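Local coordinates for protein diaminopropionate ammonia-lyase (Escherichia coli, PDB 4D9I) that catalyses the pyridoxal-phosphate-dependent alpha,beta-elimination of both L- and D-2,3-diaminopropionate to pyruvate and ammonia, working as a homodimer, at residues L253-E259 / A306-C312; D9-N13 / L359-L363; M113-T119 / Q136-M142. Numbering follows the deposited sequence.

Contact 1 (L253-E259 / A306-C312)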
loop_
_atom_site.group_PDB
_atom_site.type_symbol
_atom_site.label_atom_id
_atom_site.label_comp_id
_atom_site.label_asym_id
_atom_site.label_seq_id
_atom_site.Cartn_x
_atom_site.Cartn_y
_atom_site.Cartn_z
ATOM N N LEU B 253 8.842 25.134 18.481
ATOM C CA LEU B 253 8.776 24.138 17.431
ATOM C C LEU B 253 9.824 23.061 17.651
ATOM O O LEU B 253 11.032 23.324 17.649
ATOM C CB LEU B 253 8.885 24.782 16.042
ATOM C CG LEU B 253 8.706 23.896 14.797
ATOM C CD1 LEU B 253 7.441 23.030 14.835
ATOM C CD2 LEU B 253 8.730 24.758 13.543
ATOM N N HIS B 254 9.350 21.842 17.853
ATOM C CA HIS B 254 10.254 20.732 18.081
ATOM C C HIS B 254 10.631 20.153 16.747
ATOM O O HIS B 254 9.898 19.355 16.174
ATOM C CB HIS B 254 9.631 19.688 19.005
ATOM C CG HIS B 254 10.606 18.628 19.455
ATOM N ND1 HIS B 254 10.789 18.321 20.743
ATOM C CD2 HIS B 254 11.474 17.805 18.723
ATOM C CE1 HIS B 254 11.715 17.348 20.846
ATOM N NE2 HIS B 254 12.146 17.046 19.611
ATOM N N SER B 255 11.768 20.599 16.227
ATOM C CA SER B 255 12.190 20.205 14.898
ATOM C C SER B 255 13.188 19.073 14.978
ATOM O O SER B 255 14.132 19.109 15.771
ATOM C CB SER B 255 12.805 21.398 14.141
ATOM O OG SER B 255 13.871 21.963 14.876
ATOM N N ILE B 256 12.988 18.092 14.114
ATOM C CA ILE B 256 13.804 16.904 14.081
ATOM C C ILE B 256 14.334 16.734 12.657
ATOM O O ILE B 256 13.561 16.578 11.719
ATOM C CB ILE B 256 12.989 15.644 14.488
ATOM C CG1 ILE B 256 12.409 15.801 15.905
ATOM C CG2 ILE B 256 13.875 14.424 14.464
ATOM C CD1 ILE B 256 11.146 14.987 16.138
ATOM N N ILE B 257 15.654 16.743 12.530
ATOM C CA ILE B 257 16.348 16.550 11.250
ATOM C C ILE B 257 16.649 15.060 11.108
ATOM O O ILE B 257 17.141 14.419 12.055
ATOM C CB ILE B 257 17.657 17.362 11.224
ATOM C CG1 ILE B 257 17.424 18.786 11.764
ATOM C CG2 ILE B 257 18.270 17.383 9.823
ATOM C CD1 ILE B 257 16.299 19.564 11.092
ATOM N N VAL B 258 16.317 14.507 9.943
ATOM C CA VAL B 258 16.432 13.085 9.722
ATOM C C VAL B 258 17.414 12.739 8.598
ATOM O O VAL B 258 17.275 13.210 7.468
ATOM C CB VAL B 258 15.034 12.485 9.412
ATOM C CG1 VAL B 258 15.137 10.978 9.246
ATOM C CG2 VAL B 258 14.074 12.842 10.531
ATOM N N GLU B 259 18.379 11.884 8.913
ATOM C CA GLU B 259 19.359 11.428 7.943
ATOM C C GLU B 259 19.608 9.924 8.007
ATOM O O GLU B 259 19.584 9.336 9.079
ATOM C CB GLU B 259 20.703 12.148 8.137
ATOM C CG GLU B 259 20.672 13.628 7.848
ATOM C CD GLU B 259 22.012 14.267 8.117
ATOM O OE1 GLU B 259 22.480 14.201 9.278
ATOM O OE2 GLU B 259 22.605 14.807 7.168
ATOM N N ALA B 306 17.526 23.863 15.050
ATOM C CA ALA B 306 17.038 22.473 15.102
ATOM C C ALA B 306 17.021 21.942 16.534
ATOM O O ALA B 306 17.939 22.188 17.304
ATOM C CB ALA B 306 17.887 21.573 14.224
ATOM N N THR B 307 15.985 21.194 16.894
ATOM C CA THR B 307 15.896 20.696 18.262
ATOM C C THR B 307 16.736 19.431 18.407
ATOM O O THR B 307 17.495 19.290 19.364
ATOM C CB THR B 307 14.438 20.425 18.691
ATOM O OG1 THR B 307 13.602 21.505 18.246
ATOM C CG2 THR B 307 14.347 20.290 20.225
ATOM N N GLN B 308 16.615 18.538 17.429
ATOM C CA GLN B 308 17.269 17.246 17.463
ATOM C C GLN B 308 17.722 16.784 16.088
ATOM O O GLN B 308 17.153 17.162 15.069
ATOM C CB GLN B 308 16.319 16.198 18.056
ATOM C CG GLN B 308 16.276 16.209 19.576
ATOM C CD GLN B 308 15.083 15.456 20.133
ATOM O OE1 GLN B 308 14.132 15.150 19.407
ATOM N NE2 GLN B 308 15.120 15.161 21.419
ATOM N N PHE B 309 18.754 15.955 16.079
ATOM C CA PHE B 309 19.205 15.295 14.865
ATOM C C PHE B 309 18.989 13.798 15.024
ATOM O O PHE B 309 19.249 13.256 16.092
ATOM C CB PHE B 309 20.684 15.576 14.649
ATOM C CG PHE B 309 21.036 17.033 14.708
ATOM C CD1 PHE B 309 21.792 17.533 15.757
ATOM C CD2 PHE B 309 20.603 17.905 13.716
ATOM C CE1 PHE B 309 22.130 18.882 15.817
ATOM C CE2 PHE B 309 20.932 19.256 13.775
ATOM C CZ PHE B 309 21.688 19.740 14.822
ATOM N N ILE B 310 18.513 13.146 13.965
ATOM C CA ILE B 310 18.361 11.690 13.945
ATOM C C ILE B 310 19.221 11.066 12.844
ATOM O O ILE B 310 19.225 11.532 11.701
ATOM C CB ILE B 310 16.888 11.252 13.763
ATOM C CG1 ILE B 310 16.101 11.489 15.058
ATOM C CG2 ILE B 310 16.798 9.772 13.367
ATOM C CD1 ILE B 310 14.625 11.149 14.996
ATOM N N SER B 311 19.966 10.033 13.223
ATOM C CA SER B 311 20.670 9.163 12.293
ATOM C C SER B 311 19.971 7.817 12.294
ATOM O O SER B 311 19.900 7.148 13.327
ATOM C CB SER B 311 22.124 8.983 12.716
ATOM O OG SER B 311 22.782 8.047 11.881
ATOM N N CYS B 312 19.465 7.407 11.141
ATOM C CA CYS B 312 18.679 6.185 11.093
ATOM C C CYS B 312 19.080 5.172 10.019
ATOM O O CYS B 312 19.716 5.504 9.011
ATOM C CB CYS B 312 17.181 6.502 11.032
ATOM S SG CYS B 312 16.652 7.172 9.455
HETATM O O HOH W 1 13.261 23.820 19.743
HETATM O O HOH W 2 20.298 14.290 11.155
#

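Contact 2 (D9-N13 / L359-L363)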
loop_
_atom_site.group_PDB
_atom_site.type_symbol
_atom_site.label_atom_id
_atom_site.label_comp_id
_atom_site.label_asym_id
_atom_site.label_seq_id
_atom_site.Cartn_x
_atom_site.Cartn_y
_atom_site.Cartn_z
ATOM N N ASP B 9 18.998 6.736 16.088
ATOM C CA ASP B 9 19.799 7.482 17.046
ATOM C C ASP B 9 19.323 8.923 17.067
ATOM O O ASP B 9 19.236 9.564 16.014
ATOM C CB ASP B 9 21.284 7.408 16.680
ATOM C CG ASP B 9 21.868 6.010 16.883
ATOM O OD1 ASP B 9 21.379 5.272 17.748
ATOM O OD2 ASP B 9 22.833 5.655 16.180
ATOM N N ILE B 10 18.991 9.404 18.266
ATOM C CA ILE B 10 18.518 10.773 18.474
ATOM C C ILE B 10 19.543 11.542 19.270
ATOM O O ILE B 10 19.931 11.109 20.366
ATOM C CB ILE B 10 17.186 10.822 19.260
ATOM C CG1 ILE B 10 16.108 9.994 18.563
ATOM C CG2 ILE B 10 16.735 12.270 19.436
ATOM C CD1 ILE B 10 15.046 9.448 19.504
ATOM N N ALA B 11 19.986 12.677 18.727
ATOM C CA ALA B 11 20.899 13.557 19.443
ATOM C C ALA B 11 20.262 14.927 19.592
ATOM O O ALA B 11 19.864 15.545 18.595
ATOM C CB ALA B 11 22.231 13.659 18.717
ATOM N N ASP B 12 20.139 15.366 20.845
ATOM C CA ASP B 12 19.746 16.743 21.174
ATOM C C ASP B 12 20.763 17.722 20.623
ATOM O O ASP B 12 21.959 17.512 20.792
ATOM C CB ASP B 12 19.710 16.949 22.689
ATOM C CG ASP B 12 18.582 16.216 23.351
ATOM O OD1 ASP B 12 17.500 16.063 22.758
ATOM O OD2 ASP B 12 18.783 15.780 24.489
ATOM N N ASN B 13 20.292 18.793 19.989
ATOM C CA ASN B 13 21.195 19.828 19.456
ATOM C C ASN B 13 21.762 20.683 20.583
ATOM O O ASN B 13 21.109 21.608 21.059
ATOM C CB ASN B 13 20.484 20.689 18.394
ATOM C CG ASN B 13 21.365 21.819 17.831
ATOM O OD1 ASN B 13 20.847 22.741 17.184
ATOM N ND2 ASN B 13 22.678 21.737 18.038
ATOM N N LEU B 359 11.502 6.580 23.637
ATOM C CA LEU B 359 11.714 7.255 22.352
ATOM C C LEU B 359 10.724 8.400 22.133
ATOM O O LEU B 359 11.117 9.504 21.741
ATOM C CB LEU B 359 11.646 6.265 21.185
ATOM C CG LEU B 359 12.804 5.262 21.081
ATOM C CD1 LEU B 359 12.496 4.237 20.006
ATOM C CD2 LEU B 359 14.135 5.949 20.799
ATOM N N MET B 360 9.449 8.130 22.414
ATOM C CA MET B 360 8.408 9.163 22.371
ATOM C C MET B 360 8.708 10.283 23.348
ATOM O O MET B 360 8.562 11.453 23.008
ATOM C CB MET B 360 7.029 8.569 22.645
ATOM C CG MET B 360 6.512 7.781 21.456
ATOM S SD MET B 360 4.853 7.126 21.714
ATOM C CE MET B 360 3.849 8.512 21.183
ATOM N N GLU B 361 9.144 9.916 24.550
ATOM C CA GLU B 361 9.539 10.897 25.557
ATOM C C GLU B 361 10.705 11.758 25.091
ATOM O O GLU B 361 10.667 12.969 25.246
ATOM C CB GLU B 361 9.900 10.212 26.865
ATOM C CG GLU B 361 8.698 9.666 27.604
ATOM C CD GLU B 361 9.057 9.026 28.935
ATOM O OE1 GLU B 361 10.064 9.423 29.568
ATOM O OE2 GLU B 361 8.311 8.122 29.349
ATOM N N LYS B 362 11.732 11.120 24.528
ATOM C CA LYS B 362 12.898 11.813 23.983
ATOM C C LYS B 362 12.452 12.803 22.917
ATOM O O LYS B 362 12.886 13.956 22.915
ATOM C CB LYS B 362 13.918 10.809 23.411
ATOM C CG LYS B 362 15.196 11.408 22.828
ATOM C CD LYS B 362 16.067 12.053 23.904
ATOM C CE LYS B 362 17.517 12.181 23.455
ATOM N NZ LYS B 362 18.319 12.991 24.418
ATOM N N LEU B 363 11.562 12.361 22.035
ATOM C CA LEU B 363 11.090 13.188 20.928
ATOM C C LEU B 363 9.962 14.134 21.323
ATOM O O LEU B 363 9.526 14.934 20.505
ATOM C CB LEU B 363 10.675 12.321 19.717
ATOM C CG LEU B 363 11.764 11.417 19.129
ATOM C CD1 LEU B 363 11.166 10.322 18.247
ATOM C CD2 LEU B 363 12.847 12.203 18.387
HETATM O O HOH W 3 21.013 13.770 23.432
#

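Contact 3 (M113-T119 / Q136-M142)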
loop_
_atom_site.group_PDB
_atom_site.type_symbol
_atom_site.label_atom_id
_atom_site.label_comp_id
_atom_site.label_asym_id
_atom_site.label_seq_id
_atom_site.Cartn_x
_atom_site.Cartn_y
_atom_site.Cartn_z
ATOM N N MET B 113 21.486 31.436 -22.227
ATOM C CA MET B 113 22.259 30.919 -21.091
ATOM C C MET B 113 22.281 29.387 -21.120
ATOM O O MET B 113 21.333 28.758 -21.594
ATOM C CB MET B 113 21.633 31.377 -19.759
ATOM C CG MET B 113 21.735 32.870 -19.452
ATOM S SD MET B 113 21.252 33.278 -17.745
ATOM C CE MET B 113 22.765 32.881 -16.862
ATOM N N THR B 114 23.364 28.799 -20.611
ATOM C CA THR B 114 23.455 27.356 -20.423
ATOM C C THR B 114 23.666 27.062 -18.949
ATOM O O THR B 114 24.655 27.500 -18.351
ATOM C CB THR B 114 24.582 26.742 -21.269
ATOM O OG1 THR B 114 24.354 27.072 -22.639
ATOM C CG2 THR B 114 24.611 25.226 -21.119
ATOM N N PHE B 115 22.708 26.354 -18.364
ATOM C CA PHE B 115 22.763 26.007 -16.946
ATOM C C PHE B 115 23.335 24.620 -16.742
ATOM O O PHE B 115 22.806 23.649 -17.279
ATOM C CB PHE B 115 21.371 26.094 -16.319
ATOM C CG PHE B 115 20.793 27.468 -16.367
ATOM C CD1 PHE B 115 21.329 28.479 -15.579
ATOM C CD2 PHE B 115 19.744 27.764 -17.226
ATOM C CE1 PHE B 115 20.814 29.765 -15.628
ATOM C CE2 PHE B 115 19.232 29.054 -17.298
ATOM C CZ PHE B 115 19.755 30.051 -16.489
ATOM N N ALA B 116 24.375 24.528 -15.923
ATOM C CA ALA B 116 25.090 23.263 -15.725
ATOM C C ALA B 116 24.937 22.765 -14.292
ATOM O O ALA B 116 25.092 23.529 -13.332
ATOM C CB ALA B 116 26.555 23.414 -16.098
ATOM N N THR B 117 24.622 21.478 -14.153
ATOM C CA THR B 117 24.197 20.959 -12.874
ATOM C C THR B 117 24.537 19.487 -12.705
ATOM O O THR B 117 24.415 18.718 -13.649
ATOM C CB THR B 117 22.670 21.160 -12.745
ATOM O OG1 THR B 117 22.394 22.570 -12.705
ATOM C CG2 THR B 117 22.114 20.500 -11.504
ATOM N N THR B 118 24.970 19.120 -11.499
ATOM C CA THR B 118 25.043 17.724 -11.053
ATOM C C THR B 118 23.856 17.386 -10.143
ATOM O O THR B 118 23.448 18.197 -9.313
ATOM C CB THR B 118 26.370 17.400 -10.326
ATOM O OG1 THR B 118 27.438 17.351 -11.277
ATOM C CG2 THR B 118 26.287 16.038 -9.642
ATOM N N THR B 119 23.315 16.180 -10.309
ATOM C CA THR B 119 22.148 15.745 -9.574
ATOM C C THR B 119 22.065 14.226 -9.469
ATOM O O THR B 119 22.595 13.492 -10.314
ATOM C CB THR B 119 20.848 16.225 -10.242
ATOM O OG1 THR B 119 19.745 16.031 -9.335
ATOM C CG2 THR B 119 20.601 15.458 -11.560
ATOM N N GLN B 136 16.073 28.318 -22.564
ATOM C CA GLN B 136 17.517 28.303 -22.305
ATOM C C GLN B 136 18.025 26.863 -22.412
ATOM O O GLN B 136 17.236 25.940 -22.601
ATOM C CB GLN B 136 17.830 28.877 -20.911
ATOM C CG GLN B 136 17.241 30.257 -20.610
ATOM C CD GLN B 136 17.599 31.306 -21.651
ATOM O OE1 GLN B 136 18.761 31.438 -22.047
ATOM N NE2 GLN B 136 16.595 32.068 -22.101
ATOM N N ASN B 137 19.337 26.677 -22.312
ATOM C CA ASN B 137 19.932 25.340 -22.351
ATOM C C ASN B 137 20.307 24.810 -20.969
ATOM O O ASN B 137 20.574 25.585 -20.052
ATOM C CB ASN B 137 21.149 25.336 -23.276
ATOM C CG ASN B 137 20.768 25.526 -24.729
ATOM O OD1 ASN B 137 21.076 26.548 -25.327
ATOM N ND2 ASN B 137 20.079 24.545 -25.297
ATOM N N ALA B 138 20.297 23.490 -20.812
ATOM C CA ALA B 138 20.762 22.875 -19.584
ATOM C C ALA B 138 21.636 21.653 -19.855
ATOM O O ALA B 138 21.382 20.891 -20.788
ATOM C CB ALA B 138 19.586 22.519 -18.679
ATOM N N VAL B 139 22.666 21.473 -19.035
ATOM C CA VAL B 139 23.563 20.309 -19.140
ATOM C C VAL B 139 23.672 19.655 -17.759
ATOM O O VAL B 139 24.273 20.209 -16.843
ATOM C CB VAL B 139 24.957 20.680 -19.724
ATOM C CG1 VAL B 139 25.822 19.438 -19.908
ATOM C CG2 VAL B 139 24.816 21.383 -21.067
ATOM N N ILE B 140 23.052 18.488 -17.615
ATOM C CA ILE B 140 22.970 17.794 -16.331
ATOM C C ILE B 140 23.955 16.622 -16.256
ATOM O O ILE B 140 24.036 15.796 -17.175
ATOM C CB ILE B 140 21.527 17.294 -16.059
ATOM C CG1 ILE B 140 20.483 18.403 -16.301
ATOM C CG2 ILE B 140 21.395 16.704 -14.671
ATOM C CD1 ILE B 140 20.720 19.745 -15.616
ATOM N N TYR B 141 24.723 16.558 -15.174
ATOM C CA TYR B 141 25.561 15.387 -14.911
ATOM C C TYR B 141 24.943 14.527 -13.786
ATOM O O TYR B 141 24.439 15.058 -12.795
ATOM C CB TYR B 141 27.000 15.813 -14.573
ATOM C CG TYR B 141 27.756 16.463 -15.723
ATOM C CD1 TYR B 141 27.079 17.041 -16.798
ATOM C CD2 TYR B 141 29.146 16.527 -15.722
ATOM C CE1 TYR B 141 27.758 17.639 -17.841
ATOM C CE2 TYR B 141 29.833 17.129 -16.766
ATOM C CZ TYR B 141 29.134 17.683 -17.823
ATOM O OH TYR B 141 29.800 18.293 -18.860
ATOM N N MET B 142 24.955 13.210 -13.970
ATOM C CA MET B 142 24.496 12.270 -12.940
ATOM C C MET B 142 25.600 11.241 -12.628
ATOM O O MET B 142 26.341 10.841 -13.530
ATOM C CB MET B 142 23.185 11.584 -13.363
ATOM C CG MET B 142 22.015 12.536 -13.612
ATOM S SD MET B 142 20.443 11.665 -13.811
ATOM C CE MET B 142 20.178 11.150 -12.118
#

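Contact 1 (L253-E259 / A306-C312)
Thr307 lays its methyl group over the imidazole of His254, with CG2 of Thr307 3.9 Å from the ring centroid and almost on the ring normal, a CH-pi contact. At its edge the same ring donates from NE2 of His254 to OE1 of Gln308 (2.8 Å), while NE2 of Gln308 turns to Asp12 and the Lys362 carbonyl. Thr307 OG1 also accepts from Ser255 N (2.9 Å), and OG of Ser255 accepts from Thr307 N (3.0 Å), so side chains link the two segments just before regular pairing begins. From there the backbones run parallel in the staggered manner of such strands: Ser255 O takes Gln308 N, Ile257 N reaches Gln308 O (3.0 Å), Ile257 O takes Ile310 N (2.7 Å), Glu259 N donates to Ile310 O (2.9 Å) and Glu259 O accepts from Cys312 N (2.8 Å). Ile256 CG2 meets Ile310 CD1 at 3.4 Å on the face covered by helices 338-352 and 356-363. On the other face, CG1 of Ile257 packs against CB of Ala306 (3.7 Å) and CD2 of Phe309 (3.8 Å), and the Glu259 carboxylate receives the backbone NH groups of Ile266 and Tyr267 in helix 265-272. Parallel strands with helices packed on both faces are typical of the alpha/beta core of fold type II pyridoxal-phosphate enzymes, the tryptophan synthase beta-like superfamily.

Contact 2 (D9-N13 / L359-L363)
Three residues carry most of this contact: Ile10 on the N-terminal strand, Lys362 on the helix, and Asp12, which adds a charge to an otherwise apolar meeting. Ile10 has the largest buried area of the three, 103 Å², because its CA-to-CB bond points toward the helix and its side chain enters the space between Leu359, Lys362 and Leu363. CD1 of Ile10 lies 3.8 Å from CD2 of Leu359 and 3.7 Å from CD2 of Leu363, one helical turn apart, while CG2 of Ile10 rests 3.8 Å from CG of Lys362. The aliphatic part of the lysine thus extends the apolar surface before its amine reaches the solvent-exposed edge. There NZ of Lys362 forms a salt bridge and hydrogen bond with OD2 of Asp12 (2.8 Å), and a water accepting from both Lys362 NZ (3.0 Å) and Asp12 N (3.2 Å) ties the lysine to the strand backbone as well. The second carboxylate oxygen, OD1 of Asp12, is taken by Gln308, whose amide also reaches the Lys362 carbonyl, so one glutamine bridges both elements. Asp9 and Ala11 point away from the helix, as strand alternation predicts, and their side chains touch Tyr267 of helix 265-272. Since strand 8-12 pairs antiparallel with 308-312 and helix 356-363 packs on the same sheet, a strand from the start of the chain and a helix near its end meet at the edge of a three-layer alpha/beta domain of a fold type II enzyme.

Contact 3 (M113-T119 / Q136-M142)
The two strands run parallel, their axes 15° apart and 4.4 Å at closest approach, in unbroken register from Thr114 beside Asn137 to Thr118 beside Tyr141. Asn137 N donates to Met113 O (3.0 Å), Phe115 N to Asn137 O (2.8 Å), Val139 N to Phe115 O (2.8 Å), Thr117 N to Val139 O (3.0 Å), Tyr141 N to Thr117 O (2.7 Å) and Thr119 N to Tyr141 O (2.9 Å). At the start, a side chain prolongs the pairing: OE1 of Gln136 accepts from Met113 N at 2.7 Å. On one face CG2 of Thr114 meets CG2 of Val139 (3.8 Å); at the far end CG2 of Thr119 packs on CG2 of Ile140 (3.4 Å), while OG1 of Thr119 binds the Gly121 and Gly124 amides beside Asp120, the inferred proton acceptor for L-diaminopropionate. Helix 122-133 completes a beta-alpha-beta crossover, covering Phe115, Thr117 and Ala138; helix 168-182 covers the opposite face at Ala116, Thr118 and Tyr141, and strands 185-186 and 160-163 flank the pair.

Parallel strand pairing recurs in contacts 1 and 3, yet in separate sheets on opposite sides of the chain's centre, their centres about 32 Å apart. Both are buried, but contact 3 joins strands linked by a single helix, whereas contact 1 brings together strands with two helices between them. Contact 2 lies nearer the surface and has no backbone pairing of its own: it exchanges that for aliphatic packing and a salt bridge. It shares a border with contact 1, since Phe309 N probably bonds to Ala11 O (2.8 Å), and it closes a chain loop enclosing the other two. Of the three, only contact 3 leads directly to a residue, Asp120, inferred to act in catalysis.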